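Local coordinates for nucleoporin NUP159 (Saccharomyces cerevisiae, PDB 1XIP), which forms part of the nuclear pore complex and acts in mRNA export, its N-terminal domain tethering the helicase Dbp5 to the pore, at residues L22-I27 / R69-D75; T166-T171 / P216-I221; F227-N233 / D245-I251. The contacts are given in a common frame with arbitrary orientation. Residue numbers count along the deposited sequence, not the author numbering.

Interaction 1 (L22-I27 / R69-D75); sequences LGQKQI and RDHITSD
Strand 22-26 crosses helix 69-73 almost perpendicularly, at 95°, with axes 7.3 Å apart and Gly23 CA 5.3 Å from Thr73 CA. Leu22 and Gly23 form a classic beta bulge opposite Ile377. Gly23 sits at phi/psi 160/175, where a CB would jam against Leu22 O and clash with Ile72 O; its C lies 3.4 Å from Ile72 CG2. Strand 18-26 is outermost in its blade, pairing with strand 374-381 near the C-terminus to close the beta-propeller ring; the helix belongs to the next blade. Lys25, chi1 -93° then roughly extended, supplies the polar link. Its NZ donates to His71 O (2.9 Å) and Ser74 O (2.8 Å), and weakly to Asp75 OD2 (3.0 Å) in a salt bridge, while its CD lies over the His71 ring face. Thr73 OG1 and N donate to Arg69 O (2.8 and 3.0 Å), Ser74 OG and N to Asp70 O (2.7 and 3.0 Å). His71 ND1 hydrogen-bonds Thr77 O and Arg69 NH1 Thr346 OG1; Ile27 CG2 packs on Ile72 CD1 at 4.0 Å.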
loop_
_atom_site.group_PDB
_atom_site.type_symbol
_atom_site.label_atom_id
_atom_site.label_comp_id
_atom_site.label_asym_id
_atom_site.label_seq_id
_atom_site.Cartn_x
_atom_site.Cartn_y
_atom_site.Cartn_z
ATOM N N LEU A 22 2.068 19.652 5.417
ATOM C CA LEU A 22 1.370 20.661 4.659
ATOM C C LEU A 22 -0.050 20.932 5.187
ATOM O O LEU A 22 -0.518 22.070 5.135
ATOM C CB LEU A 22 1.390 20.322 3.167
ATOM C CG LEU A 22 2.266 21.223 2.290
ATOM C CD1 LEU A 22 3.576 21.558 2.953
ATOM C CD2 LEU A 22 2.518 20.585 0.956
ATOM N N GLY A 23 -0.723 19.899 5.692
ATOM C CA GLY A 23 -2.027 20.062 6.340
ATOM C C GLY A 23 -2.871 18.789 6.424
ATOM O O GLY A 23 -2.508 17.738 5.875
ATOM N N GLN A 24 -4.010 18.901 7.109
ATOM C CA GLN A 24 -4.865 17.748 7.396
ATOM C C GLN A 24 -6.309 18.156 7.628
ATOM O O GLN A 24 -6.575 19.096 8.372
ATOM C CB GLN A 24 -4.373 17.064 8.643
ATOM C CG GLN A 24 -4.955 15.723 8.875
ATOM C CD GLN A 24 -3.985 14.844 9.626
ATOM O OE1 GLN A 24 -3.640 13.738 9.159
ATOM N NE2 GLN A 24 -3.508 15.335 10.785
ATOM N N LYS A 25 -7.232 17.423 7.008
ATOM C CA LYS A 25 -8.665 17.679 7.137
ATOM C C LYS A 25 -9.468 16.408 6.874
ATOM O O LYS A 25 -9.041 15.528 6.089
ATOM C CB LYS A 25 -9.103 18.789 6.188
ATOM C CG LYS A 25 -9.071 20.184 6.844
ATOM C CD LYS A 25 -9.097 21.319 5.837
ATOM C CE LYS A 25 -8.219 22.471 6.286
ATOM N NZ LYS A 25 -8.640 23.753 5.659
ATOM N N GLN A 26 -10.613 16.285 7.553
ATOM C CA GLN A 26 -11.544 15.215 7.246
ATOM C C GLN A 26 -12.236 15.585 5.966
ATOM O O GLN A 26 -12.859 16.635 5.884
ATOM C CB GLN A 26 -12.578 15.023 8.340
ATOM C CG GLN A 26 -13.553 13.890 7.989
ATOM C CD GLN A 26 -14.302 13.358 9.180
ATOM O OE1 GLN A 26 -14.842 14.125 9.961
ATOM N NE2 GLN A 26 -14.350 12.048 9.314
ATOM N N ILE A 27 -12.095 14.742 4.956
ATOM C CA ILE A 27 -12.703 14.998 3.667
ATOM C C ILE A 27 -13.784 13.979 3.349
ATOM O O ILE A 27 -14.549 14.161 2.380
ATOM C CB ILE A 27 -11.647 15.032 2.536
ATOM C CG1 ILE A 27 -10.968 13.667 2.384
ATOM C CG2 ILE A 27 -10.645 16.203 2.771
ATOM C CD1 ILE A 27 -10.463 13.385 0.985
ATOM N N ARG A 69 -5.833 19.886 -2.888
ATOM C CA ARG A 69 -4.629 20.518 -2.383
ATOM C C ARG A 69 -4.983 21.801 -1.632
ATOM O O ARG A 69 -4.618 21.956 -0.475
ATOM C CB ARG A 69 -3.641 20.794 -3.511
ATOM C CG ARG A 69 -2.222 21.012 -3.027
ATOM C CD ARG A 69 -1.693 22.402 -3.352
ATOM N NE ARG A 69 -0.573 22.843 -2.503
ATOM C CZ ARG A 69 0.714 22.833 -2.874
ATOM N NH1 ARG A 69 1.065 22.373 -4.078
ATOM N NH2 ARG A 69 1.652 23.276 -2.034
ATOM N N ASP A 70 -5.738 22.684 -2.285
ATOM C CA ASP A 70 -6.078 23.997 -1.753
ATOM C C ASP A 70 -6.959 23.920 -0.513
ATOM O O ASP A 70 -6.832 24.743 0.404
ATOM C CB ASP A 70 -6.785 24.818 -2.824
ATOM C CG ASP A 70 -5.838 25.348 -3.882
ATOM O OD1 ASP A 70 -4.618 25.092 -3.794
ATOM O OD2 ASP A 70 -6.229 26.033 -4.859
ATOM N N HIS A 71 -7.866 22.948 -0.501
ATOM C CA HIS A 71 -8.727 22.708 0.653
ATOM C C HIS A 71 -7.897 22.339 1.891
ATOM O O HIS A 71 -8.138 22.830 2.991
ATOM C CB HIS A 71 -9.759 21.613 0.345
ATOM C CG HIS A 71 -10.631 21.265 1.510
ATOM N ND1 HIS A 71 -11.544 22.151 2.054
ATOM C CD2 HIS A 71 -10.724 20.132 2.246
ATOM C CE1 HIS A 71 -12.160 21.575 3.072
ATOM N NE2 HIS A 71 -11.679 20.349 3.210
ATOM N N ILE A 72 -6.908 21.478 1.692
ATOM C CA ILE A 72 -6.099 20.973 2.790
ATOM C C ILE A 72 -5.095 22.017 3.299
ATOM O O ILE A 72 -4.899 22.158 4.502
ATOM C CB ILE A 72 -5.362 19.696 2.347
ATOM C CG1 ILE A 72 -6.348 18.576 1.989
ATOM C CG2 ILE A 72 -4.334 19.279 3.378
ATOM C CD1 ILE A 72 -7.028 17.912 3.150
ATOM N N THR A 73 -4.477 22.754 2.381
ATOM C CA THR A 73 -3.383 23.655 2.736
ATOM C C THR A 73 -3.812 25.072 3.134
ATOM O O THR A 73 -3.161 25.711 3.963
ATOM C CB THR A 73 -2.287 23.671 1.632
ATOM O OG1 THR A 73 -2.860 23.986 0.356
ATOM C CG2 THR A 73 -1.742 22.278 1.431
ATOM N N SER A 74 -4.899 25.561 2.547
ATOM C CA SER A 74 -5.495 26.831 2.980
ATOM C C SER A 74 -6.784 26.565 3.776
ATOM O O SER A 74 -7.179 25.410 3.968
ATOM C CB SER A 74 -5.745 27.762 1.781
ATOM O OG SER A 74 -6.893 27.372 1.039
ATOM N N ASP A 75 -7.420 27.620 4.266
ATOM C CA ASP A 75 -8.650 27.453 5.057
ATOM C C ASP A 75 -9.811 28.245 4.436
ATOM O O ASP A 75 -10.707 28.727 5.142
ATOM C CB ASP A 75 -8.417 27.836 6.545
ATOM C CG ASP A 75 -8.345 26.594 7.478
ATOM O OD1 ASP A 75 -9.305 26.355 8.253
ATOM O OD2 ASP A 75 -7.369 25.809 7.505
#

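Interaction 2 (T166-T171 / P216-I221); sequences TSFDVT and PLSVTI
This is a buried contact between the innermost strands of two neighbouring propeller blades, and it illustrates how blades join around the central axis without becoming one sheet. Strands 167-170 and 216-221 run nearly parallel, 9° apart, with axes approaching to 5.4 Å; Ser167 CA lies 5.0 Å from Ser218 CA, and Asp169 CA 5.6 Å from Thr220 CA. Each strand pairs with the next of its own blade and carries a classic bulge: Thr166 and Ser167 opposite Leu178, Leu217 and Ser218 opposite Val230. Across the gap, side chains stand in for a backbone ladder. Ser167 and Asp169, both with t chi1, point toward the other strand, so that Ser167 OG accepts from Val219 N (3.0 Å) and Asp169 OD2 from Ile221 N (2.7 Å). One water links Ser167 OG (3.2 Å) to Ser218 OG (3.0 Å); another donates to Val219 O (2.7 Å) and weakly to Phe168 O (3.4 Å). Val219 CG2 packs on Ser167 CB at 3.7 Å, while the CA-to-CB bonds of Phe168 and Val170 point away, Phe168 packing on Val140 and Leu142 of the preceding blade and Val170 on Leu175 of its own. With serine and aspartate as acceptors, two amides of strand 216-221 are satisfied across the blade boundary; Asp169 OD2 also has a long, weak ion pair with Lys281, whose NZ hydrogen-bonds Ile221 O, so a positive charge lies beside the carboxylate.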
loop_
_atom_site.group_PDB
_atom_site.type_symbol
_atom_site.label_atom_id
_atom_site.label_comp_id
_atom_site.label_asym_id
_atom_site.label_seq_id
_atom_site.Cartn_x
_atom_site.Cartn_y
_atom_site.Cartn_z
ATOM N N THR A 166 0.042 -15.588 0.256
ATOM C CA THR A 166 -0.554 -14.783 1.325
ATOM C C THR A 166 -0.317 -13.293 1.116
ATOM O O THR A 166 -1.052 -12.464 1.637
ATOM C CB THR A 166 -0.082 -15.216 2.732
ATOM O OG1 THR A 166 1.338 -15.162 2.803
ATOM C CG2 THR A 166 -0.392 -16.691 2.976
ATOM N N SER A 167 0.721 -12.978 0.352
ATOM C CA SER A 167 0.995 -11.627 -0.083
ATOM C C SER A 167 1.693 -11.638 -1.431
ATOM O O SER A 167 2.492 -12.512 -1.723
ATOM C CB SER A 167 1.868 -10.885 0.943
ATOM O OG SER A 167 1.851 -9.481 0.691
ATOM N N PHE A 168 1.399 -10.647 -2.245
ATOM C CA PHE A 168 2.099 -10.484 -3.506
ATOM C C PHE A 168 2.421 -9.007 -3.736
ATOM O O PHE A 168 1.856 -8.134 -3.093
ATOM C CB PHE A 168 1.269 -11.058 -4.657
ATOM C CG PHE A 168 0.164 -10.135 -5.134
ATOM C CD1 PHE A 168 0.368 -9.284 -6.223
ATOM C CD2 PHE A 168 -1.080 -10.131 -4.504
ATOM C CE1 PHE A 168 -0.651 -8.436 -6.675
ATOM C CE2 PHE A 168 -2.108 -9.297 -4.946
ATOM C CZ PHE A 168 -1.893 -8.443 -6.031
ATOM N N ASP A 169 3.339 -8.741 -4.652
ATOM C CA ASP A 169 3.604 -7.380 -5.108
ATOM C C ASP A 169 3.976 -7.434 -6.588
ATOM O O ASP A 169 4.546 -8.415 -7.032
ATOM C CB ASP A 169 4.731 -6.750 -4.275
ATOM C CG ASP A 169 4.802 -5.239 -4.423
ATOM O OD1 ASP A 169 3.858 -4.622 -5.007
ATOM O OD2 ASP A 169 5.770 -4.572 -3.980
ATOM N N VAL A 170 3.624 -6.397 -7.351
ATOM C CA VAL A 170 4.062 -6.275 -8.743
ATOM C C VAL A 170 4.634 -4.924 -9.052
ATOM O O VAL A 170 4.232 -3.903 -8.458
ATOM C CB VAL A 170 2.929 -6.447 -9.774
ATOM C CG1 VAL A 170 3.024 -7.790 -10.463
ATOM C CG2 VAL A 170 1.574 -6.193 -9.184
ATOM N N THR A 171 5.565 -4.923 -10.004
ATOM C CA THR A 171 5.965 -3.718 -10.706
ATOM C C THR A 171 5.675 -3.939 -12.184
ATOM O O THR A 171 5.098 -4.952 -12.566
ATOM C CB THR A 171 7.463 -3.440 -10.512
ATOM O OG1 THR A 171 8.230 -4.549 -11.027
ATOM C CG2 THR A 171 7.821 -3.368 -9.026
ATOM N N PRO A 216 3.171 -15.477 7.676
ATOM C CA PRO A 216 3.552 -14.690 6.502
ATOM C C PRO A 216 2.503 -13.605 6.282
ATOM O O PRO A 216 1.328 -13.942 6.103
ATOM C CB PRO A 216 3.528 -15.719 5.371
ATOM C CG PRO A 216 2.541 -16.767 5.821
ATOM C CD PRO A 216 2.668 -16.818 7.314
ATOM N N LEU A 217 2.906 -12.333 6.337
ATOM C CA LEU A 217 1.938 -11.234 6.276
ATOM C C LEU A 217 2.062 -10.393 4.999
ATOM O O LEU A 217 1.050 -9.983 4.430
ATOM C CB LEU A 217 2.009 -10.348 7.530
ATOM C CG LEU A 217 1.772 -10.925 8.953
ATOM C CD1 LEU A 217 1.991 -9.885 10.019
ATOM C CD2 LEU A 217 0.402 -11.496 9.112
ATOM N N SER A 218 3.286 -10.158 4.526
ATOM C CA SER A 218 3.478 -9.129 3.519
ATOM C C SER A 218 4.807 -9.189 2.727
ATOM O O SER A 218 5.858 -9.415 3.306
ATOM C CB SER A 218 3.325 -7.763 4.186
ATOM O OG SER A 218 4.057 -6.795 3.470
ATOM N N VAL A 219 4.735 -8.990 1.406
ATOM C CA VAL A 219 5.922 -8.680 0.594
ATOM C C VAL A 219 5.807 -7.336 -0.080
ATOM O O VAL A 219 4.706 -6.890 -0.414
ATOM C CB VAL A 219 6.195 -9.629 -0.602
ATOM C CG1 VAL A 219 7.608 -10.176 -0.513
ATOM C CG2 VAL A 219 5.123 -10.693 -0.792
ATOM N N THR A 220 6.967 -6.729 -0.322
ATOM C CA THR A 220 7.069 -5.514 -1.096
ATOM C C THR A 220 8.352 -5.579 -1.877
ATOM O O THR A 220 9.401 -5.848 -1.310
ATOM C CB THR A 220 7.090 -4.308 -0.160
ATOM O OG1 THR A 220 5.883 -4.294 0.602
ATOM C CG2 THR A 220 7.014 -3.006 -0.941
ATOM N N ILE A 221 8.257 -5.360 -3.184
ATOM C CA ILE A 221 9.415 -5.210 -4.044
ATOM C C ILE A 221 9.962 -3.805 -3.867
ATOM O O ILE A 221 9.255 -2.821 -4.138
ATOM C CB ILE A 221 9.008 -5.408 -5.501
ATOM C CG1 ILE A 221 8.430 -6.808 -5.710
ATOM C CG2 ILE A 221 10.177 -5.143 -6.405
ATOM C CD1 ILE A 221 7.830 -7.047 -7.084
HETATM O O HOH W 1 1.518 -6.526 1.811
HETATM O O HOH W 2 2.211 -5.787 -0.640
#

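Interaction 3 (F227-N233 / D245-I251); sequences FLAVFGN and DQKMYII
Two neighbouring strands of one blade, 227-232 and 246-251, pair antiparallel at 160°, with axes 4.5 Å apart. Hydrogen-bonded pairs join Phe227 N to Ile251 O (2.7 Å) and Ile251 N to Phe227 O (2.8 Å), Ala229 N to Tyr249 O and Tyr249 N to Ala229 O (both 2.9 Å), and Phe231 N to Lys247 O (3.0 Å) and Lys247 N to Phe231 O (2.6 Å). Beyond them Asn233 OD1 accepts from Asp245 N at 2.9 Å. On the face bearing these pairs, small Ala229 makes a hollow between the rings of Phe227 and Phe231, both with m chi1. Ile251 leans into it, its CD1 3.8 Å from Ala229 CB; the Tyr249 ring brings its CD2 to 3.9 Å from Phe231 CD2, at the edge of the phenylalanine ring. Phe184 of the adjoining blade fits over Ala229, Phe231 and Ile251. On the opposite face Met248, a selenomethionine, nestles between Leu228 and Val230, its CB 4.0 Å from Leu228 CD2 and its CE 3.7 Å from Val230 CG2, with Met279 touching all three. Gly232, closest of the paired residues, has its CA 4.1 Å from Gln246 CA; a CB there would strike Gln246 CG and Asp245 O. Residues 229-232, an FG repeat of a generally disordered class, here form a buried part of a strand within a beta-propeller blade, packed on both faces by its neighbours.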
loop_
_atom_site.group_PDB
_atom_site.type_symbol
_atom_site.label_atom_id
_atom_site.label_comp_id
_atom_site.label_asym_id
_atom_site.label_seq_id
_atom_site.Cartn_x
_atom_site.Cartn_y
_atom_site.Cartn_z
ATOM N N PHE A 227 13.589 -7.141 -1.235
ATOM C CA PHE A 227 12.206 -7.232 -0.802
ATOM C C PHE A 227 12.115 -6.861 0.674
ATOM O O PHE A 227 13.095 -6.931 1.421
ATOM C CB PHE A 227 11.621 -8.632 -1.025
ATOM C CG PHE A 227 11.924 -9.223 -2.378
ATOM C CD1 PHE A 227 11.063 -9.018 -3.445
ATOM C CD2 PHE A 227 13.067 -10.004 -2.578
ATOM C CE1 PHE A 227 11.332 -9.565 -4.702
ATOM C CE2 PHE A 227 13.357 -10.550 -3.836
ATOM C CZ PHE A 227 12.484 -10.328 -4.899
ATOM N N LEU A 228 10.926 -6.453 1.085
ATOM C CA LEU A 228 10.645 -6.245 2.482
ATOM C C LEU A 228 9.519 -7.193 2.832
ATOM O O LEU A 228 8.471 -7.179 2.188
ATOM C CB LEU A 228 10.237 -4.792 2.701
ATOM C CG LEU A 228 9.988 -4.158 4.072
ATOM C CD1 LEU A 228 8.617 -3.570 4.105
ATOM C CD2 LEU A 228 10.196 -5.092 5.221
ATOM N N ALA A 229 9.755 -8.045 3.829
ATOM C CA ALA A 229 8.779 -9.050 4.262
ATOM C C ALA A 229 8.377 -8.825 5.700
ATOM O O ALA A 229 9.185 -8.389 6.513
ATOM C CB ALA A 229 9.354 -10.433 4.104
ATOM N N VAL A 230 7.132 -9.139 6.025
ATOM C CA VAL A 230 6.700 -9.049 7.409
ATOM C C VAL A 230 6.039 -10.332 7.886
ATOM O O VAL A 230 5.276 -10.960 7.150
ATOM C CB VAL A 230 5.790 -7.841 7.669
ATOM C CG1 VAL A 230 5.555 -7.678 9.176
ATOM C CG2 VAL A 230 6.392 -6.560 7.081
ATOM N N PHE A 231 6.372 -10.720 9.116
ATOM C CA PHE A 231 5.803 -11.886 9.770
ATOM C C PHE A 231 5.268 -11.452 11.124
ATOM O O PHE A 231 5.867 -10.604 11.792
ATOM C CB PHE A 231 6.862 -12.976 9.946
ATOM C CG PHE A 231 7.527 -13.369 8.672
ATOM C CD1 PHE A 231 6.914 -14.273 7.800
ATOM C CD2 PHE A 231 8.758 -12.816 8.320
ATOM C CE1 PHE A 231 7.514 -14.636 6.588
ATOM C CE2 PHE A 231 9.376 -13.157 7.104
ATOM C CZ PHE A 231 8.751 -14.079 6.229
ATOM N N GLY A 232 4.141 -12.019 11.531
ATOM C CA GLY A 232 3.513 -11.615 12.769
ATOM C C GLY A 232 2.277 -12.423 13.048
ATOM O O GLY A 232 1.942 -13.336 12.294
ATOM N N ASN A 233 1.600 -12.088 14.140
ATOM C CA ASN A 233 0.432 -12.830 14.583
ATOM C C ASN A 233 -0.686 -12.730 13.564
ATOM O O ASN A 233 -0.785 -11.743 12.829
ATOM C CB ASN A 233 -0.030 -12.342 15.957
ATOM C CG ASN A 233 -0.318 -10.844 15.985
ATOM O OD1 ASN A 233 0.539 -10.025 15.669
ATOM N ND2 ASN A 233 -1.533 -10.487 16.373
ATOM N N ASP A 245 2.089 -7.950 16.878
ATOM C CA ASP A 245 3.477 -8.307 17.063
ATOM C C ASP A 245 4.083 -8.740 15.723
ATOM O O ASP A 245 3.707 -9.768 15.158
ATOM C CB ASP A 245 3.617 -9.400 18.127
ATOM C CG ASP A 245 5.059 -9.881 18.294
ATOM O OD1 ASP A 245 5.987 -9.012 18.313
ATOM O OD2 ASP A 245 5.357 -11.103 18.394
ATOM N N GLN A 246 5.024 -7.951 15.213
ATOM C CA GLN A 246 5.514 -8.164 13.855
ATOM C C GLN A 246 7.027 -8.069 13.712
ATOM O O GLN A 246 7.669 -7.251 14.366
ATOM C CB GLN A 246 4.857 -7.159 12.918
ATOM C CG GLN A 246 3.474 -7.552 12.484
ATOM C CD GLN A 246 2.744 -6.419 11.814
ATOM O OE1 GLN A 246 3.364 -5.464 11.381
ATOM N NE2 GLN A 246 1.419 -6.516 11.734
ATOM N N LYS A 247 7.588 -8.881 12.826
ATOM C CA LYS A 247 8.995 -8.763 12.483
ATOM C C LYS A 247 9.198 -8.416 11.021
ATOM O O LYS A 247 8.641 -9.065 10.141
ATOM C CB LYS A 247 9.729 -10.048 12.833
ATOM C CG LYS A 247 9.979 -10.194 14.309
ATOM C CD LYS A 247 10.894 -11.348 14.601
ATOM C CE LYS A 247 11.239 -11.404 16.068
ATOM N NZ LYS A 247 12.244 -10.364 16.413
HETATM N N MSE A 248 10.004 -7.386 10.766
HETATM C CA MSE A 248 10.296 -6.970 9.392
HETATM C C MSE A 248 11.691 -7.348 8.947
HETATM O O MSE A 248 12.654 -7.188 9.689
HETATM C CB MSE A 248 10.087 -5.471 9.177
HETATM C CG MSE A 248 9.671 -4.703 10.395
HETATM SE SE MSE A 248 7.776 -4.944 10.860
HETATM C CE MSE A 248 6.981 -3.793 9.521
ATOM N N TYR A 249 11.789 -7.834 7.713
ATOM C CA TYR A 249 13.060 -8.235 7.153
ATOM C C TYR A 249 13.268 -7.637 5.777
ATOM O O TYR A 249 12.364 -7.634 4.949
ATOM C CB TYR A 249 13.150 -9.757 7.081
ATOM C CG TYR A 249 13.196 -10.419 8.434
ATOM C CD1 TYR A 249 14.411 -10.715 9.050
ATOM C CD2 TYR A 249 12.025 -10.752 9.105
ATOM C CE1 TYR A 249 14.441 -11.328 10.287
ATOM C CE2 TYR A 249 12.053 -11.349 10.331
ATOM C CZ TYR A 249 13.251 -11.642 10.920
ATOM O OH TYR A 249 13.246 -12.260 12.161
ATOM N N ILE A 250 14.463 -7.120 5.547
ATOM C CA ILE A 250 14.898 -6.762 4.218
ATOM C C ILE A 250 15.641 -7.956 3.612
ATOM O O ILE A 250 16.593 -8.464 4.190
ATOM C CB ILE A 250 15.804 -5.540 4.281
ATOM C CG1 ILE A 250 15.106 -4.369 5.006
ATOM C CG2 ILE A 250 16.304 -5.176 2.883
ATOM C CD1 ILE A 250 14.114 -3.585 4.156
ATOM N N ILE A 251 15.177 -8.423 2.468
ATOM C CA ILE A 251 15.823 -9.511 1.777
ATOM C C ILE A 251 16.514 -8.948 0.547
ATOM O O ILE A 251 15.851 -8.415 -0.345
ATOM C CB ILE A 251 14.798 -10.568 1.380
ATOM C CG1 ILE A 251 14.150 -11.170 2.625
ATOM C CG2 ILE A 251 15.452 -11.659 0.530
ATOM C CD1 ILE A 251 12.662 -11.496 2.452
#

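Interactions 2 and 3 meet in one blade, through strand 215-221, their centres about 11 Å apart. Strand 215-221 is the inner strand, meeting the preceding blade in interaction 2, and its other edge pairs with strand 226-232 of interaction 3: Leu217 N lies 2.9 Å from Val230 O, and Thr220 O 2.9 Å from Leu228 N, both probable hydrogen bonds. Interaction 1 stands across the ring, on the other side of the chain's centre, about 32 Å from interaction 2 and 34 Å from interaction 3 between centres, with no touch. Together they sample three levels of this propeller: pairing within a blade, side-chain bridging between inner strands, and blade-to-helix contact at the periphery beside the ring closure.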